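Local coordinates for protein prolyl-tRNA synthetase (Giardia lamblia ATCC 50803, PDB 3IAL) that probably catalyses the ATP-dependent attachment of L-proline to tRNA(Pro), by way of the prolyl-adenylate that is bound here, at residues A126-F131 and E172-H177; D221-S226 and G240-G245; Q246-T251 and P266-A271. All coordinates share one frame; numbering follows the deposited sequence.

Interaction 1: A126-F131 and E172-H177. With PR8 (5'-O-[(R)-hydroxy{[(2S)-pyrrolidin-2-ylcarbonyl]oxy}phosphoryl]adenosine), chain H.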
loop_
_atom_site.group_PDB
_atom_site.type_symbol
_atom_site.label_atom_id
_atom_site.label_comp_id
_atom_site.label_asym_id
_atom_site.label_seq_id
_atom_site.Cartn_x
_atom_site.Cartn_y
_atom_site.Cartn_z
ATOM N N ALA B 126 -10.558 -5.455 -17.355
ATOM C CA ALA B 126 -11.132 -4.337 -16.607
ATOM C C ALA B 126 -10.430 -3.027 -16.950
ATOM O O ALA B 126 -11.081 -2.023 -17.218
ATOM C CB ALA B 126 -11.056 -4.615 -15.105
ATOM N N ILE B 127 -9.101 -3.044 -16.966
ATOM C CA ILE B 127 -8.335 -1.835 -17.224
ATOM C C ILE B 127 -8.500 -1.330 -18.661
ATOM O O ILE B 127 -8.652 -0.130 -18.872
ATOM C CB ILE B 127 -6.839 -2.021 -16.887
ATOM C CG1 ILE B 127 -6.666 -2.113 -15.370
ATOM C CG2 ILE B 127 -6.009 -0.850 -17.440
ATOM C CD1 ILE B 127 -5.356 -2.692 -14.926
ATOM N N TYR B 128 -8.485 -2.233 -19.641
ATOM C CA TYR B 128 -8.577 -1.815 -21.042
ATOM C C TYR B 128 -10.003 -1.369 -21.420
ATOM O O TYR B 128 -10.165 -0.517 -22.285
ATOM C CB TYR B 128 -8.019 -2.889 -21.985
ATOM C CG TYR B 128 -6.619 -3.361 -21.600
ATOM C CD1 TYR B 128 -5.760 -2.550 -20.844
ATOM C CD2 TYR B 128 -6.152 -4.618 -21.992
ATOM C CE1 TYR B 128 -4.489 -2.987 -20.480
ATOM C CE2 TYR B 128 -4.884 -5.057 -21.634
ATOM C CZ TYR B 128 -4.058 -4.237 -20.876
ATOM O OH TYR B 128 -2.803 -4.654 -20.505
ATOM N N SER B 129 -11.020 -1.894 -20.734
ATOM C CA SER B 129 -12.375 -1.354 -20.851
ATOM C C SER B 129 -12.398 0.114 -20.420
ATOM O O SER B 129 -13.115 0.916 -21.013
ATOM C CB SER B 129 -13.375 -2.158 -20.010
ATOM O OG SER B 129 -13.445 -3.507 -20.450
ATOM N N MET B 130 -11.620 0.468 -19.394
ATOM C CA MET B 130 -11.503 1.876 -18.989
ATOM C C MET B 130 -10.571 2.686 -19.894
ATOM O O MET B 130 -10.850 3.846 -20.161
ATOM C CB MET B 130 -11.095 2.006 -17.521
ATOM C CG MET B 130 -12.107 1.374 -16.553
ATOM S SD MET B 130 -13.808 2.007 -16.681
ATOM C CE MET B 130 -13.525 3.734 -16.249
ATOM N N PHE B 131 -9.476 2.098 -20.371
ATOM C CA PHE B 131 -8.612 2.784 -21.368
ATOM C C PHE B 131 -9.417 3.254 -22.584
ATOM O O PHE B 131 -9.138 4.313 -23.162
ATOM C CB PHE B 131 -7.475 1.871 -21.840
ATOM C CG PHE B 131 -6.311 1.759 -20.872
ATOM C CD1 PHE B 131 -6.409 2.190 -19.543
ATOM C CD2 PHE B 131 -5.113 1.182 -21.296
ATOM C CE1 PHE B 131 -5.323 2.069 -18.667
ATOM C CE2 PHE B 131 -4.027 1.059 -20.422
ATOM C CZ PHE B 131 -4.132 1.512 -19.107
ATOM N N GLU B 172 0.842 -4.900 -10.791
ATOM C CA GLU B 172 0.677 -4.963 -12.242
ATOM C C GLU B 172 0.672 -3.559 -12.841
ATOM O O GLU B 172 -0.078 -2.688 -12.400
ATOM C CB GLU B 172 -0.611 -5.708 -12.628
ATOM C CG GLU B 172 -1.920 -5.109 -12.105
ATOM C CD GLU B 172 -3.130 -5.989 -12.412
ATOM O OE1 GLU B 172 -3.953 -6.239 -11.500
ATOM O OE2 GLU B 172 -3.260 -6.428 -13.574
ATOM N N ALA B 173 1.549 -3.353 -13.821
ATOM C CA ALA B 173 1.639 -2.125 -14.596
ATOM C C ALA B 173 1.036 -2.376 -15.975
ATOM O O ALA B 173 1.239 -3.449 -16.542
ATOM C CB ALA B 173 3.094 -1.720 -14.745
ATOM N N HIS B 174 0.310 -1.385 -16.502
ATOM C CA HIS B 174 -0.331 -1.456 -17.823
ATOM C C HIS B 174 -0.161 -0.099 -18.506
ATOM O O HIS B 174 -0.525 0.942 -17.927
ATOM C CB HIS B 174 -1.833 -1.755 -17.703
ATOM C CG HIS B 174 -2.151 -3.076 -17.072
ATOM N ND1 HIS B 174 -2.485 -4.195 -17.808
ATOM C CD2 HIS B 174 -2.204 -3.453 -15.769
ATOM C CE1 HIS B 174 -2.716 -5.205 -16.986
ATOM N NE2 HIS B 174 -2.549 -4.784 -15.743
ATOM N N CYS B 175 0.401 -0.100 -19.715
ATOM C CA CYS B 175 0.637 1.137 -20.447
ATOM C C CYS B 175 0.077 1.070 -21.846
ATOM O O CYS B 175 0.118 0.026 -22.499
ATOM C CB CYS B 175 2.124 1.455 -20.526
ATOM S SG CYS B 175 2.935 1.614 -18.930
ATOM N N CYS B 176 -0.430 2.212 -22.293
ATOM C CA CYS B 176 -1.027 2.371 -23.596
ATOM C C CYS B 176 -0.143 3.323 -24.402
ATOM O O CYS B 176 0.198 4.414 -23.930
ATOM C CB CYS B 176 -2.428 2.938 -23.420
ATOM S SG CYS B 176 -3.436 2.972 -24.883
ATOM N N HIS B 177 0.217 2.906 -25.615
ATOM C CA HIS B 177 1.258 3.562 -26.399
ATOM C C HIS B 177 0.778 3.948 -27.795
ATOM O O HIS B 177 0.012 3.222 -28.421
ATOM C CB HIS B 177 2.451 2.618 -26.542
ATOM C CG HIS B 177 2.922 2.032 -25.247
ATOM N ND1 HIS B 177 3.687 2.742 -24.344
ATOM C CD2 HIS B 177 2.758 0.797 -24.715
ATOM C CE1 HIS B 177 3.967 1.967 -23.312
ATOM N NE2 HIS B 177 3.424 0.781 -23.515
HETATM C C PR8 H . 0.720 -11.124 -16.063
HETATM N N PR8 H . -0.953 -9.393 -16.267
HETATM O O PR8 H . -0.115 -11.673 -15.342
HETATM P P PR8 H . 2.303 -12.983 -15.599
HETATM N N1 PR8 H . 1.478 -17.373 -6.972
HETATM C C2 PR8 H . 2.370 -16.403 -6.807
HETATM N N3 PR8 H . 2.784 -15.639 -7.820
HETATM C C4 PR8 H . 2.318 -15.820 -9.055
HETATM C C5 PR8 H . 1.390 -16.834 -9.269
HETATM C C6 PR8 H . 0.968 -17.615 -8.195
HETATM N N6 PR8 H . 0.072 -18.585 -8.382
HETATM N N7 PR8 H . 1.078 -16.822 -10.559
HETATM C C8 PR8 H . 1.778 -15.845 -11.141
HETATM N N9 PR8 H . 2.546 -15.232 -10.230
HETATM C CA PR8 H . 0.414 -9.758 -16.676
HETATM C CB PR8 H . 1.348 -8.724 -16.068
HETATM C CD PR8 H . -0.903 -8.037 -15.730
HETATM C CG PR8 H . 0.473 -7.977 -15.053
HETATM C "C1'" PR8 H . 3.471 -14.090 -10.523
HETATM O O10 PR8 H . 1.932 -11.637 -16.409
HETATM O O1P PR8 H . 1.515 -14.165 -16.032
HETATM C "C2'" PR8 H . 4.675 -14.511 -11.399
HETATM O "O2'" PR8 H . 5.868 -13.860 -10.938
HETATM O O2P PR8 H . 3.868 -13.216 -15.876
HETATM C "C3'" PR8 H . 4.330 -13.921 -12.747
HETATM O "O3'" PR8 H . 5.518 -13.705 -13.513
HETATM C "C4'" PR8 H . 3.773 -12.600 -12.250
HETATM O "O4'" PR8 H . 2.786 -13.054 -11.297
HETATM C "C5'" PR8 H . 3.168 -11.847 -13.414
HETATM O "O5'" PR8 H . 2.168 -12.630 -14.035
#

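Interaction 2: D221-S226 and G240-G245. With PR8 (5'-O-[(R)-hydroxy{[(2S)-pyrrolidin-2-ylcarbonyl]oxy}phosphoryl]adenosine), chain H.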
loop_
_atom_site.group_PDB
_atom_site.type_symbol
_atom_site.label_atom_id
_atom_site.label_comp_id
_atom_site.label_asym_id
_atom_site.label_seq_id
_atom_site.Cartn_x
_atom_site.Cartn_y
_atom_site.Cartn_z
ATOM N N ASP B 221 1.242 -10.683 -27.719
ATOM C CA ASP B 221 1.998 -10.902 -28.953
ATOM C C ASP B 221 3.345 -11.580 -28.673
ATOM O O ASP B 221 3.814 -12.374 -29.478
ATOM C CB ASP B 221 2.263 -9.574 -29.676
ATOM C CG ASP B 221 1.107 -9.134 -30.576
ATOM O OD1 ASP B 221 0.069 -9.840 -30.667
ATOM O OD2 ASP B 221 1.262 -8.063 -31.207
ATOM N N TYR B 222 3.996 -11.207 -27.576
ATOM C CA TYR B 222 5.134 -11.970 -27.059
ATOM C C TYR B 222 5.331 -11.650 -25.586
ATOM O O TYR B 222 4.810 -10.648 -25.079
ATOM C CB TYR B 222 6.429 -11.734 -27.857
ATOM C CG TYR B 222 6.954 -10.305 -27.846
ATOM C CD1 TYR B 222 6.531 -9.380 -28.796
ATOM C CD2 TYR B 222 7.882 -9.890 -26.902
ATOM C CE1 TYR B 222 7.005 -8.084 -28.795
ATOM C CE2 TYR B 222 8.373 -8.588 -26.900
ATOM C CZ TYR B 222 7.925 -7.690 -27.846
ATOM O OH TYR B 222 8.391 -6.394 -27.852
ATOM N N SER B 223 6.065 -12.528 -24.908
ATOM C CA SER B 223 6.238 -12.458 -23.464
ATOM C C SER B 223 7.703 -12.616 -23.098
ATOM O O SER B 223 8.394 -13.497 -23.620
ATOM C CB SER B 223 5.402 -13.544 -22.778
ATOM O OG SER B 223 4.026 -13.202 -22.786
ATOM N N GLU B 224 8.169 -11.725 -22.229
ATOM C CA GLU B 224 9.513 -11.767 -21.688
ATOM C C GLU B 224 9.435 -12.008 -20.184
ATOM O O GLU B 224 8.520 -11.512 -19.519
ATOM C CB GLU B 224 10.231 -10.458 -21.974
ATOM C CG GLU B 224 10.350 -10.158 -23.451
ATOM C CD GLU B 224 11.081 -8.862 -23.735
ATOM O OE1 GLU B 224 11.398 -8.125 -22.782
ATOM O OE2 GLU B 224 11.330 -8.575 -24.924
ATOM N N VAL B 225 10.395 -12.768 -19.664
ATOM C CA VAL B 225 10.342 -13.254 -18.299
ATOM C C VAL B 225 11.710 -13.274 -17.631
ATOM O O VAL B 225 12.748 -13.283 -18.300
ATOM C CB VAL B 225 9.769 -14.694 -18.241
ATOM C CG1 VAL B 225 8.357 -14.719 -18.790
ATOM C CG2 VAL B 225 10.684 -15.694 -18.996
ATOM N N SER B 226 11.685 -13.275 -16.305
ATOM C CA SER B 226 12.850 -13.550 -15.488
ATOM C C SER B 226 12.610 -14.883 -14.791
ATOM O O SER B 226 11.774 -14.981 -13.884
ATOM C CB SER B 226 13.082 -12.439 -14.465
ATOM O OG SER B 226 14.256 -12.706 -13.703
ATOM N N GLY B 240 6.979 -11.129 -15.247
ATOM C CA GLY B 240 6.354 -11.306 -16.549
ATOM C C GLY B 240 6.147 -9.955 -17.186
ATOM O O GLY B 240 5.467 -9.097 -16.619
ATOM N N ILE B 241 6.748 -9.763 -18.355
ATOM C CA ILE B 241 6.749 -8.476 -19.042
ATOM C C ILE B 241 6.293 -8.706 -20.490
ATOM O O ILE B 241 6.959 -9.407 -21.250
ATOM C CB ILE B 241 8.167 -7.843 -18.962
ATOM C CG1 ILE B 241 8.421 -7.334 -17.542
ATOM C CG2 ILE B 241 8.342 -6.715 -19.966
ATOM C CD1 ILE B 241 9.855 -6.900 -17.262
ATOM N N HIS B 242 5.161 -8.115 -20.865
ATOM C CA HIS B 242 4.460 -8.495 -22.097
ATOM C C HIS B 242 4.153 -7.354 -23.055
ATOM O O HIS B 242 3.761 -6.264 -22.644
ATOM C CB HIS B 242 3.155 -9.193 -21.727
ATOM C CG HIS B 242 3.318 -10.206 -20.638
ATOM N ND1 HIS B 242 3.771 -11.482 -20.879
ATOM C CD2 HIS B 242 3.130 -10.119 -19.302
ATOM C CE1 HIS B 242 3.844 -12.142 -19.739
ATOM N NE2 HIS B 242 3.460 -11.339 -18.766
ATOM N N ASN B 243 4.326 -7.633 -24.344
ATOM C CA ASN B 243 3.888 -6.749 -25.413
ATOM C C ASN B 243 2.600 -7.355 -25.956
ATOM O O ASN B 243 2.620 -8.420 -26.565
ATOM C CB ASN B 243 4.960 -6.644 -26.506
ATOM C CG ASN B 243 4.674 -5.525 -27.513
ATOM O OD1 ASN B 243 3.520 -5.201 -27.789
ATOM N ND2 ASN B 243 5.730 -4.937 -28.064
ATOM N N LEU B 244 1.480 -6.691 -25.692
ATOM C CA LEU B 244 0.163 -7.208 -26.054
ATOM C C LEU B 244 -0.265 -6.798 -27.468
ATOM O O LEU B 244 -1.325 -7.214 -27.949
ATOM C CB LEU B 244 -0.869 -6.739 -25.029
ATOM C CG LEU B 244 -0.570 -7.144 -23.584
ATOM C CD1 LEU B 244 -1.706 -6.682 -22.678
ATOM C CD2 LEU B 244 -0.375 -8.659 -23.472
ATOM N N GLY B 245 0.568 -5.997 -28.131
ATOM C CA GLY B 245 0.281 -5.523 -29.475
ATOM C C GLY B 245 -0.959 -4.654 -29.508
ATOM O O GLY B 245 -1.186 -3.834 -28.611
HETATM C C PR8 H . 0.720 -11.124 -16.063
HETATM N N PR8 H . -0.953 -9.393 -16.267
HETATM O O PR8 H . -0.115 -11.673 -15.342
HETATM P P PR8 H . 2.303 -12.983 -15.599
HETATM N N1 PR8 H . 1.478 -17.373 -6.972
HETATM C C2 PR8 H . 2.370 -16.403 -6.807
HETATM N N3 PR8 H . 2.784 -15.639 -7.820
HETATM C C4 PR8 H . 2.318 -15.820 -9.055
HETATM C C5 PR8 H . 1.390 -16.834 -9.269
HETATM C C6 PR8 H . 0.968 -17.615 -8.195
HETATM N N6 PR8 H . 0.072 -18.585 -8.382
HETATM N N7 PR8 H . 1.078 -16.822 -10.559
HETATM C C8 PR8 H . 1.778 -15.845 -11.141
HETATM N N9 PR8 H . 2.546 -15.232 -10.230
HETATM C CA PR8 H . 0.414 -9.758 -16.676
HETATM C CB PR8 H . 1.348 -8.724 -16.068
HETATM C CD PR8 H . -0.903 -8.037 -15.730
HETATM C CG PR8 H . 0.473 -7.977 -15.053
HETATM C "C1'" PR8 H . 3.471 -14.090 -10.523
HETATM O O10 PR8 H . 1.932 -11.637 -16.409
HETATM O O1P PR8 H . 1.515 -14.165 -16.032
HETATM C "C2'" PR8 H . 4.675 -14.511 -11.399
HETATM O "O2'" PR8 H . 5.868 -13.860 -10.938
HETATM O O2P PR8 H . 3.868 -13.216 -15.876
HETATM C "C3'" PR8 H . 4.330 -13.921 -12.747
HETATM O "O3'" PR8 H . 5.518 -13.705 -13.513
HETATM C "C4'" PR8 H . 3.773 -12.600 -12.250
HETATM O "O4'" PR8 H . 2.786 -13.054 -11.297
HETATM C "C5'" PR8 H . 3.168 -11.847 -13.414
HETATM O "O5'" PR8 H . 2.168 -12.630 -14.035
#

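Interaction 3: Q246-T251 and P266-A271. With PR8 (5'-O-[(R)-hydroxy{[(2S)-pyrrolidin-2-ylcarbonyl]oxy}phosphoryl]adenosine), chain H.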
loop_
_atom_site.group_PDB
_atom_site.type_symbol
_atom_site.label_atom_id
_atom_site.label_comp_id
_atom_site.label_asym_id
_atom_site.label_seq_id
_atom_site.Cartn_x
_atom_site.Cartn_y
_atom_site.Cartn_z
ATOM N N GLN B 246 -1.766 -4.847 -30.546
ATOM C CA GLN B 246 -3.007 -4.102 -30.726
ATOM C C GLN B 246 -4.250 -4.968 -30.510
ATOM O O GLN B 246 -5.371 -4.479 -30.640
ATOM C CB GLN B 246 -3.029 -3.487 -32.125
ATOM C CG GLN B 246 -2.066 -2.334 -32.286
ATOM C CD GLN B 246 -1.825 -1.969 -33.740
ATOM O OE1 GLN B 246 -1.435 -2.815 -34.546
ATOM N NE2 GLN B 246 -2.035 -0.694 -34.079
ATOM N N ARG B 247 -4.050 -6.235 -30.149
ATOM C CA ARG B 247 -5.145 -7.208 -30.024
ATOM C C ARG B 247 -6.232 -6.780 -29.047
ATOM O O ARG B 247 -7.421 -6.803 -29.382
ATOM C CB ARG B 247 -4.601 -8.586 -29.612
ATOM C CG ARG B 247 -3.979 -9.376 -30.759
ATOM C CD ARG B 247 -3.020 -10.475 -30.269
ATOM N NE ARG B 247 -3.685 -11.522 -29.487
ATOM C CZ ARG B 247 -4.452 -12.490 -29.991
ATOM N NH1 ARG B 247 -4.994 -13.386 -29.173
ATOM N NH2 ARG B 247 -4.696 -12.572 -31.300
ATOM N N PHE B 248 -5.822 -6.401 -27.840
ATOM C CA PHE B 248 -6.756 -5.946 -26.808
ATOM C C PHE B 248 -7.412 -4.609 -27.172
ATOM O O PHE B 248 -8.574 -4.370 -26.829
ATOM C CB PHE B 248 -6.052 -5.827 -25.449
ATOM C CG PHE B 248 -5.917 -7.132 -24.704
ATOM C CD1 PHE B 248 -6.931 -7.578 -23.872
ATOM C CD2 PHE B 248 -4.772 -7.895 -24.812
ATOM C CE1 PHE B 248 -6.813 -8.763 -23.171
ATOM C CE2 PHE B 248 -4.640 -9.076 -24.118
ATOM C CZ PHE B 248 -5.656 -9.509 -23.287
ATOM N N SER B 249 -6.677 -3.742 -27.868
ATOM C CA SER B 249 -7.209 -2.451 -28.297
ATOM C C SER B 249 -8.358 -2.616 -29.284
ATOM O O SER B 249 -9.329 -1.848 -29.264
ATOM C CB SER B 249 -6.111 -1.601 -28.943
ATOM O OG SER B 249 -5.042 -1.372 -28.048
ATOM N N SER B 250 -8.239 -3.603 -30.163
ATOM C CA SER B 250 -9.330 -3.931 -31.086
ATOM C C SER B 250 -10.505 -4.543 -30.333
ATOM O O SER B 250 -11.648 -4.175 -30.554
ATOM C CB SER B 250 -8.856 -4.905 -32.162
ATOM O OG SER B 250 -9.906 -5.166 -33.077
ATOM N N THR B 251 -10.215 -5.476 -29.432
ATOM C CA THR B 251 -11.267 -6.169 -28.688
ATOM C C THR B 251 -12.030 -5.201 -27.788
ATOM O O THR B 251 -13.250 -5.236 -27.743
ATOM C CB THR B 251 -10.693 -7.326 -27.845
ATOM O OG1 THR B 251 -9.932 -8.196 -28.689
ATOM C CG2 THR B 251 -11.811 -8.120 -27.173
ATOM N N PRO B 266 -4.018 1.898 -30.370
ATOM C CA PRO B 266 -2.742 2.004 -29.688
ATOM C C PRO B 266 -2.216 0.630 -29.291
ATOM O O PRO B 266 -2.961 -0.350 -29.266
ATOM C CB PRO B 266 -3.081 2.830 -28.443
ATOM C CG PRO B 266 -4.506 2.503 -28.148
ATOM C CD PRO B 266 -5.154 2.119 -29.457
ATOM N N TYR B 267 -0.926 0.576 -28.996
ATOM C CA TYR B 267 -0.283 -0.632 -28.507
ATOM C C TYR B 267 -0.449 -0.722 -27.001
ATOM O O TYR B 267 -0.496 0.308 -26.328
ATOM C CB TYR B 267 1.204 -0.612 -28.868
ATOM C CG TYR B 267 1.494 -1.167 -30.245
ATOM C CD1 TYR B 267 1.058 -0.512 -31.390
ATOM C CD2 TYR B 267 2.207 -2.352 -30.399
ATOM C CE1 TYR B 267 1.325 -1.025 -32.663
ATOM C CE2 TYR B 267 2.478 -2.867 -31.655
ATOM C CZ TYR B 267 2.037 -2.202 -32.783
ATOM O OH TYR B 267 2.314 -2.731 -34.025
ATOM N N LEU B 268 -0.536 -1.946 -26.476
ATOM C CA LEU B 268 -0.594 -2.172 -25.028
ATOM C C LEU B 268 0.598 -3.001 -24.521
ATOM O O LEU B 268 1.031 -3.954 -25.174
ATOM C CB LEU B 268 -1.908 -2.860 -24.648
ATOM C CG LEU B 268 -3.203 -2.061 -24.860
ATOM C CD1 LEU B 268 -4.412 -2.961 -24.651
ATOM C CD2 LEU B 268 -3.287 -0.815 -23.968
ATOM N N THR B 269 1.116 -2.627 -23.355
ATOM C CA THR B 269 2.113 -3.425 -22.656
ATOM C C THR B 269 1.715 -3.613 -21.187
ATOM O O THR B 269 0.901 -2.854 -20.646
ATOM C CB THR B 269 3.532 -2.801 -22.755
ATOM O OG1 THR B 269 3.590 -1.566 -22.023
ATOM C CG2 THR B 269 3.913 -2.543 -24.223
ATOM N N CYS B 270 2.272 -4.639 -20.550
ATOM C CA CYS B 270 2.095 -4.817 -19.106
ATOM C C CYS B 270 3.247 -5.553 -18.459
ATOM O O CYS B 270 4.028 -6.218 -19.123
ATOM C CB CYS B 270 0.779 -5.514 -18.780
ATOM S SG CYS B 270 0.548 -7.119 -19.515
ATOM N N ALA B 271 3.355 -5.392 -17.148
ATOM C CA ALA B 271 4.428 -5.996 -16.376
ATOM C C ALA B 271 3.895 -6.390 -15.020
ATOM O O ALA B 271 3.140 -5.639 -14.408
ATOM C CB ALA B 271 5.600 -5.034 -16.226
HETATM C C PR8 H . 0.720 -11.124 -16.063
HETATM N N PR8 H . -0.953 -9.393 -16.267
HETATM O O PR8 H . -0.115 -11.673 -15.342
HETATM P P PR8 H . 2.303 -12.983 -15.599
HETATM N N1 PR8 H . 1.478 -17.373 -6.972
HETATM C C2 PR8 H . 2.370 -16.403 -6.807
HETATM N N3 PR8 H . 2.784 -15.639 -7.820
HETATM C C4 PR8 H . 2.318 -15.820 -9.055
HETATM C C5 PR8 H . 1.390 -16.834 -9.269
HETATM C C6 PR8 H . 0.968 -17.615 -8.195
HETATM N N6 PR8 H . 0.072 -18.585 -8.382
HETATM N N7 PR8 H . 1.078 -16.822 -10.559
HETATM C C8 PR8 H . 1.778 -15.845 -11.141
HETATM N N9 PR8 H . 2.546 -15.232 -10.230
HETATM C CA PR8 H . 0.414 -9.758 -16.676
HETATM C CB PR8 H . 1.348 -8.724 -16.068
HETATM C CD PR8 H . -0.903 -8.037 -15.730
HETATM C CG PR8 H . 0.473 -7.977 -15.053
HETATM C "C1'" PR8 H . 3.471 -14.090 -10.523
HETATM O O10 PR8 H . 1.932 -11.637 -16.409
HETATM O O1P PR8 H . 1.515 -14.165 -16.032
HETATM C "C2'" PR8 H . 4.675 -14.511 -11.399
HETATM O "O2'" PR8 H . 5.868 -13.860 -10.938
HETATM O O2P PR8 H . 3.868 -13.216 -15.876
HETATM C "C3'" PR8 H . 4.330 -13.921 -12.747
HETATM O "O3'" PR8 H . 5.518 -13.705 -13.513
HETATM C "C4'" PR8 H . 3.773 -12.600 -12.250
HETATM O "O4'" PR8 H . 2.786 -13.054 -11.297
HETATM C "C5'" PR8 H . 3.168 -11.847 -13.414
HETATM O "O5'" PR8 H . 2.168 -12.630 -14.035
#

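Interaction 1: A126-F131 and E172-H177
Ile127 lays its CD1 methyl over one face of the His174 imidazole, 3.7 Å from the ring centroid and 28° off the normal, a CH-pi contact displaced toward the CD2-NE2 side. The isoleucine has CG1 anti to the carbonyl carbon and a nearly extended chi2 of 163°, which carries the methyl out from helix 124-134 to the strand. Both nitrogens of His174 are gripped near the ring plane. His174 ND1 and Tyr128 OH lie 2.8 Å apart in a nearly straight hydrogen bond, while His174 NE2 donates to Glu172 OE2, also over 2.8 Å, from above the carboxylate plane. A bond at each ring nitrogen plus a methyl on one face fix its rotation, and the carboxylate probably makes the imidazole more basic. Glu172 is itself positioned through OE1, which bonds to Ser123 and Gln147. Farther along, the edge of Phe131 points CZ at His174 O, and its CD2 packs 3.8 Å from Cys176 CB; the Cys176 sulfur stands obliquely to that ring.

The adenylate touches this network through its pyrrolidine: PR8 CD lies 3.6 Å from His174 CE1, and PR8 CG 3.5 Å from Glu172 CB. A buried histidine held between tyrosine and carboxylate thus forms part of the wall of the proline pocket, in the antiparallel-sheet catalytic core of a class II synthetase.

Interaction 2: D221-S226 and G240-G245
Two antiparallel strands of a beta hairpin, 222-229 and 235-245, meet here in the class II catalytic core, and a classic beta bulge interrupts their pairing where the first strand begins. At the bulge Asp221 and Tyr222 both face Asn243, whose carbonyl oxygen accepts from both backbone nitrogens, 2.9 Å from Asp221 N and 3.3 Å from Tyr222 N. Asn243 N returns a bond to Tyr222 O, and regular pairing follows: Ser223 with His242 as a non-hydrogen-bonded pair, then Glu224 with Ile241 as a hydrogen-bonded one.

Tyr222 takes the crowded first torsion (chi1 62°), which brings its ring across Asn243. The Asn243 CB sits over one ring face, 3.7 Å from the centroid, and its amide, turned 51° from the ring, donates from ND2 to Tyr222 OH at 3.0 Å. The other end of that amide, OD1, accepts from Gly245 N in an Asx turn, so both ends are held.

On the opposite face of the sheet, Ser223 OG and His242 ND1 are only 2.6 Å apart, a short hydrogen bond met at the imidazole edge; Ser223 OG is also bonded to Phe217 N. This second-shell grip orients His242 so that its NE2 donates, in a bent bond of 2.8 Å, to PR8 O10, the oxygen joining the prolyl carbonyl carbon to phosphorus, with a longer, weak bond to O2P. Gly240 CA comes within 3.2 Å of PR8 O2P; having no side chain, the glycine leaves room for that oxygen.

Around the hairpin, strand 207-211 pairs with 222-229 and strand 263-274 with 235-245, while helix 180-201 packs on the side of Tyr222 and Ile241, away from the adenylate.

Interaction 3: Q246-T251 and P266-A271
The polar part of this contact is a single hydrogen bond: Ser249 OG, on the short helix 247-251, donates to the backbone oxygen of Pro266 over 2.6 Å. The hydroxyl stands above the carbonyl plane, 33° out of it. Ser249 has OG anti to its carbonyl carbon (chi1 -59°), which directs the oxygen at the strand; the same atom also lies against the proline ring and the CG of Leu268.

A CH-pi contact is the second kind. Gln246 reaches across Tyr267 with an extended chain beyond CG, so that CG sits over one face of the phenol ring, 4.0 Å from the centroid and displaced toward the rim. The amide plane is turned 23° from the ring plane, and Gln246 CD is 3.5 Å from Tyr267 CE1. The amide is tied by NE2, which bonds to His265 O just before segment 266-271.

Apolar packing completes the contact. Leu268, with CG anti to its carbonyl carbon and its chain extended, pushes CD1 to 3.4 Å from Phe248 CB. The Phe248 ring leads away from the strand and meets Tyr128 and His94 edge-to-face, while the leucine also rests on Tyr128 and Phe131 of helix 124-134.

Farther along the strand, Cys270 and Ala271 line the pocket: Cys270 SG is 3.9 Å from PR8 CA, and Ala271 O is 3.6 Å from PR8 CG. The chemistry implies that one buried hydroxyl-carbonyl bond, seconded by Gln246 NE2 on His265 O, ties the helix and its leading residue to the strand near Pro266 within largely van der Waals packing, whereas the proline moiety meets the strand by van der Waals contacts, one of them with a carbonyl oxygen.

In the fold
Strand 263-274 is the hub, lying between strand 167-177 of interaction 1 and strand 235-245 of interaction 2. On one side His177 N is 2.8 Å from Tyr267 O, and His177 NE2 as far from Thr269 OG1; on the other, His242 N lies 2.8 Å from Cys270 O and Leu244 N the same distance from Leu268 O, all probable hydrogen bonds. Centres of interactions 1 and 3 are about 8 Å apart, those of 1 and 2 about 15 Å. Tyr128 OH nevertheless packs 3.2 Å from Leu244 CD1. Around the adenylate the roles divide: interactions 1 and 3 border the pyrrolidine, and interaction 2 donates to the mixed-anhydride oxygen and lies against the phosphate.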